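PDB 4AK2: BT_4661 from Bacteroides thetaiotaomicron, which probably binds heparin and heparan sulphate at the cell surface as a SusE-like glycan-binding protein, represented here by its ligand-binding domain. Local coordinates for residues Thr8-Gly13 with Val94-Gly99; Leu125-Phe130 with Phe227-Asn232. All coordinates share one frame; numbering follows the deposited sequence.

Interaction 1 of 2, residues Thr8-Gly13 with Val94-Gly99; sequences TYFRYG and VTATAG
The phenol oxygen of Y12 works in two ways at once: it hydrogen-bonds to the carbonyl O of G77, and it packs against V94, with Y12 OH 3.7 Å from V94 CG1. That methyl lies at the edge of the tyrosine ring, near its plane, so the ring reaches the strand end-on. The polar partner, G77 O, belongs to neither segment. A chi1 of 175° turns V94 CG1 away from the residue's own N and towards the two rings; F10 shares it, with CZ 3.7 Å away. F10 also reaches the strand backbone: its CZ comes to 3.5 Å of V94 O, which sits at the ring edge in the ring plane. Two residues further along the strand, A96 CB is 3.8 Å from F10 CD2, an oblique approach. With chi1 at 51°, F10 CG stands between its own N and carbonyl carbon, and the ring extends to span V94 and A96. These two point at F10 while T95 between them points away, the alternation expected of a strand. Were F10 replaced by an alanine, V94 CG1 and A96 CB would probably lose their aromatic cover and W57 its edge-to-face partner. The contact buries 183 Å² and is apolar across the segments. Strand 89-98 lies between 105-115 and 56-63 in a four-stranded sheet. Strand 10-11, paired with 45-46, packs across it; W57 meets F10, Y12, V94 and A96, while V111 and I79 touch Y12 and V94, forming a core consistent with a β-sandwich.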
# COMPACT_ATOMS: atom_id res chain seq x y z
N THR A 8 9.47 16.77 -12.86
CA THR A 8 9.22 15.32 -12.82
C THR A 8 8.78 14.74 -11.49
O THR A 8 8.31 13.60 -11.47
CB THR A 8 10.45 14.53 -13.29
OG1 THR A 8 11.46 14.61 -12.28
CG2 THR A 8 10.94 15.04 -14.63
N TYR A 9 8.92 15.47 -10.38
CA TYR A 9 8.57 14.88 -9.07
C TYR A 9 8.26 15.96 -8.04
O TYR A 9 8.74 17.11 -8.15
CB TYR A 9 9.64 13.88 -8.53
CG TYR A 9 10.87 14.58 -8.02
CD1 TYR A 9 10.94 15.05 -6.70
CD2 TYR A 9 11.99 14.78 -8.85
CE1 TYR A 9 12.07 15.71 -6.22
CE2 TYR A 9 13.12 15.44 -8.38
CZ TYR A 9 13.17 15.89 -7.07
OH TYR A 9 14.29 16.53 -6.62
N PHE A 10 7.54 15.55 -6.99
CA PHE A 10 7.53 16.24 -5.70
C PHE A 10 7.68 15.16 -4.65
O PHE A 10 7.63 13.94 -4.99
CB PHE A 10 6.20 17.02 -5.50
CG PHE A 10 4.98 16.20 -5.74
CD1 PHE A 10 4.44 15.41 -4.72
CD2 PHE A 10 4.38 16.20 -6.98
CE1 PHE A 10 3.28 14.63 -4.95
CE2 PHE A 10 3.23 15.44 -7.24
CZ PHE A 10 2.70 14.65 -6.22
N ARG A 11 7.88 15.55 -3.40
CA ARG A 11 7.90 14.57 -2.31
C ARG A 11 7.21 15.19 -1.11
O ARG A 11 7.44 16.38 -0.82
CB ARG A 11 9.33 14.14 -1.88
CG ARG A 11 10.21 13.69 -3.01
CD ARG A 11 11.55 13.14 -2.54
NE ARG A 11 12.35 12.72 -3.71
CZ ARG A 11 13.47 13.31 -4.11
NH1 ARG A 11 14.00 14.31 -3.41
NH2 ARG A 11 14.07 12.90 -5.21
N TYR A 12 6.51 14.35 -0.37
CA TYR A 12 6.02 14.64 0.95
C TYR A 12 6.90 13.99 2.04
O TYR A 12 6.87 14.43 3.19
CB TYR A 12 4.61 14.12 1.13
CG TYR A 12 3.54 14.99 0.46
CD1 TYR A 12 3.31 14.91 -0.91
CD2 TYR A 12 2.76 15.90 1.21
CE1 TYR A 12 2.34 15.67 -1.54
CE2 TYR A 12 1.74 16.65 0.58
CZ TYR A 12 1.57 16.56 -0.79
OH TYR A 12 0.60 17.30 -1.43
N GLY A 13 7.67 12.93 1.70
CA GLY A 13 8.41 12.22 2.74
C GLY A 13 7.54 11.35 3.63
O GLY A 13 6.57 10.76 3.18
N VAL A 94 -1.98 12.42 -5.48
CA VAL A 94 -1.75 13.86 -5.55
C VAL A 94 -1.30 14.24 -6.92
O VAL A 94 -0.41 13.56 -7.48
CB VAL A 94 -0.75 14.33 -4.50
CG1 VAL A 94 -0.45 15.81 -4.68
CG2 VAL A 94 -1.29 14.02 -3.12
N THR A 95 -1.97 15.25 -7.49
CA THR A 95 -1.49 15.80 -8.78
C THR A 95 -1.00 17.21 -8.56
O THR A 95 -1.69 18.02 -7.92
CB THR A 95 -2.62 15.77 -9.83
OG1 THR A 95 -3.03 14.42 -10.01
CG2 THR A 95 -2.16 16.30 -11.17
N ALA A 96 0.22 17.49 -9.02
CA ALA A 96 0.74 18.85 -9.02
C ALA A 96 0.91 19.33 -10.45
O ALA A 96 1.49 18.61 -11.28
CB ALA A 96 2.06 18.88 -8.29
N THR A 97 0.43 20.55 -10.74
CA THR A 97 0.52 21.07 -12.08
C THR A 97 1.26 22.40 -12.08
O THR A 97 0.96 23.29 -11.27
CB THR A 97 -0.89 21.25 -12.69
OG1 THR A 97 -1.53 19.98 -12.72
CG2 THR A 97 -0.83 21.82 -14.14
N ALA A 98 2.23 22.48 -12.98
CA ALA A 98 2.99 23.71 -13.23
C ALA A 98 2.48 24.36 -14.52
O ALA A 98 2.39 23.72 -15.57
CB ALA A 98 4.49 23.41 -13.39
N GLY A 99 2.13 25.63 -14.43
CA GLY A 99 1.70 26.34 -15.63
C GLY A 99 0.24 26.15 -16.01
O GLY A 99 -0.54 25.60 -15.22

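Interaction 2 of 2, residues Leu125-Phe130 with Phe227-Asn232; sequences LEYTPF and FKVHIN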
# COMPACT_ATOMS: atom_id res chain seq x y z
N LEU A 125 0.21 -4.10 15.42
CA LEU A 125 0.96 -4.60 14.26
C LEU A 125 1.36 -3.45 13.34
O LEU A 125 0.50 -2.80 12.75
CB LEU A 125 0.10 -5.62 13.49
CG LEU A 125 0.77 -6.27 12.26
CD1 LEU A 125 1.98 -7.12 12.68
CD2 LEU A 125 -0.25 -7.15 11.57
N GLU A 126 2.68 -3.22 13.21
CA GLU A 126 3.16 -2.08 12.46
C GLU A 126 4.31 -2.49 11.54
O GLU A 126 5.38 -2.96 11.99
CB GLU A 126 3.65 -0.95 13.40
CG GLU A 126 2.50 -0.38 14.21
CD GLU A 126 2.86 0.87 14.97
OE1 GLU A 126 4.07 1.20 15.04
OE2 GLU A 126 1.96 1.53 15.52
N TYR A 127 4.15 -2.29 10.24
CA TYR A 127 5.23 -2.41 9.28
C TYR A 127 5.80 -1.00 9.09
O TYR A 127 5.04 -0.05 8.83
CB TYR A 127 4.68 -2.89 7.93
CG TYR A 127 4.24 -4.35 7.92
CD1 TYR A 127 2.98 -4.74 8.35
CD2 TYR A 127 5.12 -5.34 7.50
CE1 TYR A 127 2.59 -6.06 8.33
CE2 TYR A 127 4.75 -6.67 7.48
CZ TYR A 127 3.47 -7.04 7.92
OH TYR A 127 3.10 -8.38 7.93
N THR A 128 7.11 -0.87 9.20
CA THR A 128 7.76 0.44 9.01
C THR A 128 8.90 0.21 8.04
O THR A 128 9.97 -0.28 8.47
CB THR A 128 8.28 0.98 10.36
OG1 THR A 128 7.18 1.14 11.26
CG2 THR A 128 9.01 2.32 10.17
N PRO A 129 8.77 0.57 6.77
CA PRO A 129 7.64 1.24 6.12
C PRO A 129 6.46 0.31 5.94
O PRO A 129 6.59 -0.89 5.80
CB PRO A 129 8.23 1.61 4.74
CG PRO A 129 9.22 0.50 4.46
CD PRO A 129 9.84 0.24 5.79
N PHE A 130 5.29 0.94 5.90
CA PHE A 130 4.02 0.21 5.63
C PHE A 130 3.65 0.19 4.18
O PHE A 130 2.60 -0.37 3.82
CB PHE A 130 2.89 0.67 6.53
CG PHE A 130 2.45 2.10 6.29
CD1 PHE A 130 1.46 2.38 5.32
CD2 PHE A 130 2.98 3.16 7.04
CE1 PHE A 130 1.02 3.68 5.13
CE2 PHE A 130 2.56 4.47 6.84
CZ PHE A 130 1.58 4.72 5.87
N PHE A 227 7.13 -12.74 9.59
CA PHE A 227 5.86 -12.05 9.24
C PHE A 227 6.05 -11.00 8.17
O PHE A 227 5.28 -10.07 8.05
CB PHE A 227 5.17 -11.54 10.51
CG PHE A 227 5.01 -12.64 11.53
CD1 PHE A 227 4.17 -13.72 11.25
CD2 PHE A 227 5.77 -12.66 12.70
CE1 PHE A 227 4.06 -14.79 12.14
CE2 PHE A 227 5.69 -13.72 13.58
CZ PHE A 227 4.84 -14.79 13.30
N LYS A 228 7.09 -11.15 7.34
CA LYS A 228 7.23 -10.33 6.14
C LYS A 228 6.19 -10.77 5.11
O LYS A 228 5.82 -11.95 5.02
CB LYS A 228 8.61 -10.53 5.52
CG LYS A 228 9.79 -10.12 6.43
CD LYS A 228 11.12 -10.39 5.75
CE LYS A 228 12.28 -9.91 6.60
NZ LYS A 228 13.57 -10.16 5.89
N VAL A 229 5.74 -9.81 4.31
CA VAL A 229 4.96 -10.13 3.12
C VAL A 229 5.94 -10.45 1.97
O VAL A 229 6.82 -9.64 1.69
CB VAL A 229 4.01 -8.98 2.69
CG1 VAL A 229 3.33 -9.32 1.37
CG2 VAL A 229 2.99 -8.65 3.78
N HIS A 230 5.77 -11.62 1.35
CA HIS A 230 6.52 -12.03 0.18
C HIS A 230 5.72 -11.90 -1.05
O HIS A 230 4.54 -12.25 -1.04
CB HIS A 230 6.94 -13.51 0.32
CG HIS A 230 7.78 -13.76 1.53
ND1 HIS A 230 9.10 -14.09 1.44
CD2 HIS A 230 7.49 -13.69 2.87
CE1 HIS A 230 9.60 -14.22 2.68
NE2 HIS A 230 8.61 -13.98 3.56
N ILE A 231 6.29 -11.33 -2.10
CA ILE A 231 5.69 -11.24 -3.42
C ILE A 231 6.53 -12.08 -4.36
O ILE A 231 7.76 -11.89 -4.46
CB ILE A 231 5.60 -9.78 -3.91
CG1 ILE A 231 4.62 -9.00 -3.03
CG2 ILE A 231 5.26 -9.68 -5.40
CD1 ILE A 231 3.17 -9.42 -3.15
N ASN A 232 5.93 -13.06 -5.02
CA ASN A 232 6.69 -13.94 -5.90
C ASN A 232 6.90 -13.31 -7.26
O ASN A 232 6.09 -12.49 -7.67
CB ASN A 232 5.99 -15.30 -6.00
CG ASN A 232 6.24 -16.13 -4.78
OD1 ASN A 232 7.35 -16.12 -4.21
ND2 ASN A 232 5.22 -16.85 -4.33
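A buried side-chain-to-backbone hydrogen bond ties an irregular connection, residues 125-130, to F227, two residues before strand 229-231 of a small three-stranded sheet. The evidence is one short bond: Y127 OH donates to F227 O across 2.8 Å. The C=O···O angle of 167° places the hydroxyl almost straight ahead of the carbonyl, and F227 O itself lies at the edge of the tyrosine ring, near its plane. Y127 CG sits beside its own backbone N (chi1 -72°), and from there the ring spans the distance between the two backbones, whose nearest CA atoms, those of Y127 and K228, are 8.8 Å apart. Beyond the bond the packing is light: V229 CG2 approaches obliquely, 4.2 Å from Y127 OH, and the whole contact buries 122 Å². F227 contributes its carbonyl rather than its ring, which leads away and meets F156 edge-to-face. Its backbone has left-handed angles (phi 69°), and its N is bonded to D223 OD1, so the amide and carbonyl of F227 both have partners. The rest of the Y127 side chain packs on L158, P271 and I272, from strands 157-161 and 268-276 of the large mixed sheet. Strand 229-231, the middle one of its sheet between 140-141 and 220-222, thus lies alongside that larger sheet, with V229 touching both Y160 and I272.

Both contacts are buried, but they serve different places. Interaction 1 is centred about 19 Å from the chain centre and interaction 2 about 10 Å, on opposite sides of it, with 27 Å between their own centres and about 8 Å between nearest atoms. Interaction 1 is apolar packing of aromatic rings onto a regular strand; interaction 2 depends on one directed polar bond, from a residue in an irregular stretch to a backbone carbonyl. They share no segment, yet strand 27-30 neighbours both: Q27 pairs with G13 and touches P129, while R29 binds Y127 O and T128 OG1. That strand therefore bridges the four-stranded sheet and the connection leading into the large mixed sheet.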